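Local coordinates for protein sulfite dehydrogenase (Paracoccus pantotrophus, PDB 2XTS) that probably oxidises protein-bound sulfane sulfur at a molybdenum-molybdopterin centre and passes the electrons to heme c, as part of the SoxCD complex of the Sox system, at residues 192-197 with 209-214; 109-114 with 147-152. One frame throughout, in Å; residues are numbered along the deposited sequence.

Interaction 1: 192-197 with 209-214; sequences VMLAFF and YPARLV. With MTE (phosphonic acidmono-(2-amino-5,6-dimercapto-4-oxo-3,7,8a,9,10,10a-hexahydro-4H-8-oxa-1,3,9,10-tetraaza-anthracen-7-ylmethyl)ester), chain E.
Two antiparallel strands of the molybdopterin-binding domain pair here, 193-197 with 212-214, and the second carries an arginine to the cofactor. Four backbone hydrogen bonds fix the register. M193 and V214 exchange two, and A195 and R212 exchange the other two; A195 N reaches R212 O at 2.8 Å, nearly along the C=O axis. Beyond the strand pairing, water 1 donates to both F196 O and P210 O, bridging the two backbones just after the cis peptide bond before P210.

Apolar contacts divide between the sheet faces. On one, L194 CD1 lies 4.0 Å from L213 CD2; on the other, V214 CG2 meets A195 CB at 3.6 Å. Separately, A211 CB lies 3.9 Å from L194 CD1 and in the plane of the F196 ring, at its edge.

Within the two segments, R212 makes the hydrogen bonds to MTE, which K225 and D175 also bind. Its CG takes the crowded position between backbone N and carbonyl carbon (chi1 79°), and the chain bends at chi3 (-58°). The guanidinium meets MTE edge-on: R212 NH1 donates to MTE O3P at 2.7 Å, and R212 NH2 to MTE O4' at 3.1 Å, almost straight at 175°. R212 NH2 also donates to W223 O.

Interaction 2: 109-114 with 147-152; sequences FPRTTT and EYVGVP
Y148 O accepts two hydrogen bonds from consecutive threonines. T114 N approaches Y148 O in the carbonyl plane, on a lone pair, at 3.1 Å; T113 OG1 reaches the same Y148 O from above that plane at 2.7 Å. The hydroxyl gets there because OG1 stands anti to the backbone N (chi1 -173°), beside the carbonyl carbon. Y148 N returns a bond to T114 O, 2.7 Å and nearly along the C=O axis, and the T112/G150 pair repeats the exchange, T112 N to G150 O measuring 2.8 Å.

Side chains flank this backbone pairing. T112 crosses P152 obliquely, its OG1 3.5 Å from P152 CD, and V151 CG1 and CG2 each lie 3.7 Å from F109 CB, the two side chains crossing at about a right angle. The F109 ring then leads away onto helix 153-160, which P152 precedes as N-cap.

Farther out, water 2 donates to E147 OE2 at 2.7 Å and, weakly, to T113 OG1. The charged ends turn to the second subunit: R111 NH1 forms a salt bridge with E62 there, and E147 OE2 bonds to T64 there. The alternating hydrogen-bonded and non-hydrogen-bonded pairs define an antiparallel strand pair, here within the molybdopterin-binding domain and forming part of the interface with the second subunit.

Interactions 1 and 2 belong to one antiparallel sheet, their centres about 8 Å apart, with strand 143-152 between 112-119 and 193-198. The join is backbone: L194 N lies 2.9 Å from V151 O and F196 N 3.0 Å from V149 O, both probable hydrogen bonds. F196 and F197 both face V149, a classic beta bulge. Packing adds to it: V214 CG2 lies 3.6 Å from Y148 CD1, and the M193 CE methyl 3.6 Å from the backbone N of T114. Direct contact with MTE comes from interaction 1 through R212, whose side chain is about 9 Å from the molybdenum oxide group; the Y148 side chain of interaction 2 stays about 6 Å from MTE.

Interaction 1: 192-197 with 209-214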
# COMPACT_ATOMS: atom_id res chain seq x y z
N VAL A 192 -4.38 -21.10 -3.15
CA VAL A 192 -3.21 -20.87 -2.28
C VAL A 192 -2.03 -20.43 -3.15
O VAL A 192 -1.74 -21.05 -4.16
CB VAL A 192 -2.81 -22.09 -1.40
CG1 VAL A 192 -1.62 -21.76 -0.49
CG2 VAL A 192 -4.00 -22.53 -0.56
N MET A 193 -1.37 -19.37 -2.72
CA MET A 193 -0.26 -18.77 -3.43
C MET A 193 0.99 -18.76 -2.55
O MET A 193 0.89 -18.58 -1.33
CB MET A 193 -0.64 -17.32 -3.81
CG MET A 193 0.46 -16.43 -4.37
SD MET A 193 0.10 -14.68 -4.31
CE MET A 193 -1.38 -14.68 -5.30
N LEU A 194 2.15 -18.94 -3.17
CA LEU A 194 3.42 -18.55 -2.59
C LEU A 194 3.69 -17.12 -3.03
O LEU A 194 4.02 -16.87 -4.20
CB LEU A 194 4.54 -19.51 -3.03
CG LEU A 194 5.91 -19.28 -2.40
CD1 LEU A 194 5.88 -19.64 -0.91
CD2 LEU A 194 6.99 -20.04 -3.17
N ALA A 195 3.55 -16.20 -2.09
CA ALA A 195 3.64 -14.76 -2.38
C ALA A 195 5.03 -14.24 -2.09
O ALA A 195 5.63 -14.59 -1.10
CB ALA A 195 2.64 -14.01 -1.54
N PHE A 196 5.52 -13.39 -2.99
CA PHE A 196 6.80 -12.69 -2.79
C PHE A 196 6.63 -11.20 -2.68
O PHE A 196 7.50 -10.53 -2.09
CB PHE A 196 7.78 -12.89 -3.95
CG PHE A 196 7.72 -14.22 -4.60
CD1 PHE A 196 7.93 -15.38 -3.83
CD2 PHE A 196 7.47 -14.35 -5.96
CE1 PHE A 196 7.86 -16.63 -4.42
CE2 PHE A 196 7.42 -15.60 -6.55
CZ PHE A 196 7.61 -16.74 -5.78
N PHE A 197 5.55 -10.67 -3.22
CA PHE A 197 5.31 -9.22 -3.17
C PHE A 197 4.01 -8.95 -2.43
O PHE A 197 3.06 -9.70 -2.57
CB PHE A 197 5.17 -8.66 -4.59
CG PHE A 197 6.38 -8.82 -5.43
CD1 PHE A 197 7.40 -7.88 -5.45
CD2 PHE A 197 6.48 -9.93 -6.24
CE1 PHE A 197 8.51 -8.07 -6.28
CE2 PHE A 197 7.59 -10.11 -7.05
CZ PHE A 197 8.59 -9.18 -7.07
N TYR A 209 9.48 -12.36 4.59
CA TYR A 209 10.46 -12.19 3.51
C TYR A 209 11.41 -13.36 3.45
O TYR A 209 11.98 -13.73 4.45
CB TYR A 209 11.30 -10.95 3.75
CG TYR A 209 12.37 -10.65 2.71
CD1 TYR A 209 13.65 -11.15 2.83
CD2 TYR A 209 12.09 -9.82 1.63
CE1 TYR A 209 14.62 -10.83 1.90
CE2 TYR A 209 13.06 -9.48 0.71
CZ TYR A 209 14.32 -9.99 0.85
OH TYR A 209 15.30 -9.64 -0.02
N PRO A 210 11.64 -13.91 2.26
CA PRO A 210 11.20 -13.47 0.95
C PRO A 210 9.96 -14.18 0.37
O PRO A 210 9.58 -13.89 -0.75
CB PRO A 210 12.43 -13.73 0.07
CG PRO A 210 12.95 -15.00 0.65
CD PRO A 210 12.72 -14.91 2.14
N ALA A 211 9.34 -15.09 1.11
CA ALA A 211 8.21 -15.83 0.60
C ALA A 211 7.31 -16.34 1.72
O ALA A 211 7.79 -16.90 2.70
CB ALA A 211 8.71 -17.01 -0.27
N ARG A 212 6.00 -16.16 1.55
CA ARG A 212 4.99 -16.67 2.48
C ARG A 212 3.86 -17.33 1.72
O ARG A 212 3.65 -17.04 0.54
CB ARG A 212 4.42 -15.56 3.37
CG ARG A 212 3.36 -14.68 2.68
CD ARG A 212 2.77 -13.65 3.60
NE ARG A 212 2.16 -14.28 4.77
CZ ARG A 212 1.89 -13.64 5.90
NH1 ARG A 212 1.98 -12.32 5.97
NH2 ARG A 212 1.46 -14.32 6.96
N LEU A 213 3.08 -18.15 2.41
CA LEU A 213 1.80 -18.55 1.88
C LEU A 213 0.72 -17.51 2.12
O LEU A 213 0.66 -16.90 3.19
CB LEU A 213 1.33 -19.87 2.50
CG LEU A 213 2.25 -21.08 2.26
CD1 LEU A 213 1.62 -22.36 2.81
CD2 LEU A 213 2.59 -21.23 0.78
N VAL A 214 -0.12 -17.36 1.11
CA VAL A 214 -1.34 -16.56 1.14
C VAL A 214 -2.48 -17.55 0.93
O VAL A 214 -2.47 -18.31 -0.07
CB VAL A 214 -1.32 -15.43 0.07
CG1 VAL A 214 -2.69 -14.81 -0.09
CG2 VAL A 214 -0.30 -14.40 0.49
N1 MTE E . 4.64 -18.50 9.89
C2 MTE E . 5.72 -18.89 10.56
N2 MTE E . 6.72 -19.49 9.88
N3 MTE E . 5.86 -18.68 11.88
C4 MTE E . 4.89 -18.07 12.63
O4 MTE E . 5.10 -17.91 13.85
N5 MTE E . 2.58 -17.10 12.62
C6 MTE E . 1.34 -17.31 11.92
C7 MTE E . 1.37 -16.96 10.44
N8 MTE E . 2.51 -17.58 9.81
C9 MTE E . 3.67 -17.65 11.98
C10 MTE E . 3.59 -17.91 10.53
C1' MTE E . 0.16 -16.60 12.56
S1' MTE E . -0.51 -17.25 14.04
C2' MTE E . -0.43 -15.53 11.98
S2' MTE E . -1.87 -14.83 12.60
C3' MTE E . 0.17 -14.95 10.72
O3' MTE E . 1.42 -15.55 10.32
C4' MTE E . 0.46 -13.48 10.91
O4' MTE E . 0.95 -12.91 9.68
P MTE E . 1.71 -11.50 9.81
O1P MTE E . 0.56 -10.62 10.39
O2P MTE E . 2.83 -11.60 10.79
O3P MTE E . 2.05 -11.12 8.41
O HOH W 1 9.98 -11.28 -1.55

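Interaction 2: 109-114 with 147-152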
# COMPACT_ATOMS: atom_id res chain seq x y z
N PHE A 109 8.58 -18.66 -12.54
CA PHE A 109 7.26 -19.28 -12.74
C PHE A 109 6.18 -18.25 -13.09
O PHE A 109 6.25 -17.09 -12.68
CB PHE A 109 6.80 -19.99 -11.48
CG PHE A 109 7.46 -21.33 -11.24
CD1 PHE A 109 6.96 -22.49 -11.82
CD2 PHE A 109 8.59 -21.44 -10.43
CE1 PHE A 109 7.54 -23.71 -11.59
CE2 PHE A 109 9.19 -22.67 -10.21
CZ PHE A 109 8.66 -23.79 -10.79
N PRO A 110 5.13 -18.70 -13.79
CA PRO A 110 4.02 -17.80 -14.09
C PRO A 110 3.42 -17.23 -12.81
O PRO A 110 3.19 -17.95 -11.84
CB PRO A 110 3.04 -18.70 -14.84
CG PRO A 110 3.93 -19.70 -15.52
CD PRO A 110 5.01 -19.99 -14.50
N ARG A 111 3.12 -15.93 -12.83
CA ARG A 111 2.65 -15.22 -11.65
C ARG A 111 1.17 -14.95 -11.63
O ARG A 111 0.54 -14.86 -12.68
CB ARG A 111 3.38 -13.89 -11.51
CG ARG A 111 4.88 -14.07 -11.36
CD ARG A 111 5.64 -12.76 -11.30
NE ARG A 111 7.07 -13.02 -11.32
CZ ARG A 111 8.01 -12.11 -11.54
NH1 ARG A 111 7.70 -10.83 -11.68
NH2 ARG A 111 9.27 -12.50 -11.59
N THR A 112 0.62 -14.87 -10.43
CA THR A 112 -0.77 -14.53 -10.20
C THR A 112 -0.82 -13.48 -9.10
O THR A 112 0.17 -13.17 -8.46
CB THR A 112 -1.57 -15.76 -9.73
OG1 THR A 112 -0.93 -16.32 -8.58
CG2 THR A 112 -1.69 -16.81 -10.85
N THR A 113 -2.01 -12.95 -8.87
CA THR A 113 -2.24 -11.96 -7.84
C THR A 113 -3.53 -12.24 -7.10
O THR A 113 -4.48 -12.78 -7.66
CB THR A 113 -2.26 -10.53 -8.42
OG1 THR A 113 -2.34 -9.57 -7.36
CG2 THR A 113 -3.44 -10.31 -9.33
N THR A 114 -3.57 -11.88 -5.83
CA THR A 114 -4.83 -11.78 -5.12
C THR A 114 -4.70 -10.70 -4.07
O THR A 114 -3.61 -10.40 -3.63
CB THR A 114 -5.21 -13.13 -4.46
OG1 THR A 114 -6.59 -13.10 -4.09
CG2 THR A 114 -4.38 -13.38 -3.22
N GLU A 147 -2.32 -6.44 -1.37
CA GLU A 147 -2.27 -6.95 -2.74
C GLU A 147 -1.03 -7.83 -2.88
O GLU A 147 0.08 -7.31 -2.80
CB GLU A 147 -2.18 -5.79 -3.72
CG GLU A 147 -2.06 -6.20 -5.19
CD GLU A 147 -1.70 -5.03 -6.10
OE1 GLU A 147 -0.58 -4.50 -6.00
OE2 GLU A 147 -2.52 -4.67 -6.96
N TYR A 148 -1.23 -9.12 -3.14
CA TYR A 148 -0.11 -10.08 -3.22
C TYR A 148 0.16 -10.45 -4.64
O TYR A 148 -0.78 -10.62 -5.44
CB TYR A 148 -0.46 -11.34 -2.42
CG TYR A 148 -0.52 -11.09 -0.95
CD1 TYR A 148 0.65 -11.02 -0.20
CD2 TYR A 148 -1.74 -10.96 -0.28
CE1 TYR A 148 0.60 -10.77 1.16
CE2 TYR A 148 -1.79 -10.72 1.07
CZ TYR A 148 -0.62 -10.65 1.80
OH TYR A 148 -0.67 -10.40 3.17
N VAL A 149 1.44 -10.62 -4.96
CA VAL A 149 1.83 -11.25 -6.21
C VAL A 149 2.79 -12.39 -5.88
O VAL A 149 3.69 -12.27 -5.05
CB VAL A 149 2.49 -10.24 -7.18
CG1 VAL A 149 2.97 -10.91 -8.48
CG2 VAL A 149 1.50 -9.13 -7.49
N GLY A 150 2.61 -13.49 -6.59
CA GLY A 150 3.44 -14.66 -6.42
C GLY A 150 3.05 -15.73 -7.40
O GLY A 150 2.63 -15.41 -8.51
N VAL A 151 3.25 -16.97 -6.99
CA VAL A 151 3.05 -18.11 -7.87
C VAL A 151 2.05 -19.05 -7.19
O VAL A 151 2.19 -19.34 -6.01
CB VAL A 151 4.40 -18.83 -8.12
CG1 VAL A 151 4.20 -20.12 -8.89
CG2 VAL A 151 5.41 -17.91 -8.80
N PRO A 152 1.06 -19.56 -7.95
CA PRO A 152 0.14 -20.53 -7.35
C PRO A 152 0.84 -21.80 -6.95
O PRO A 152 1.71 -22.30 -7.67
CB PRO A 152 -0.85 -20.83 -8.47
CG PRO A 152 -0.35 -20.20 -9.67
CD PRO A 152 0.77 -19.29 -9.37
O HOH W 2 -3.69 -6.60 -8.40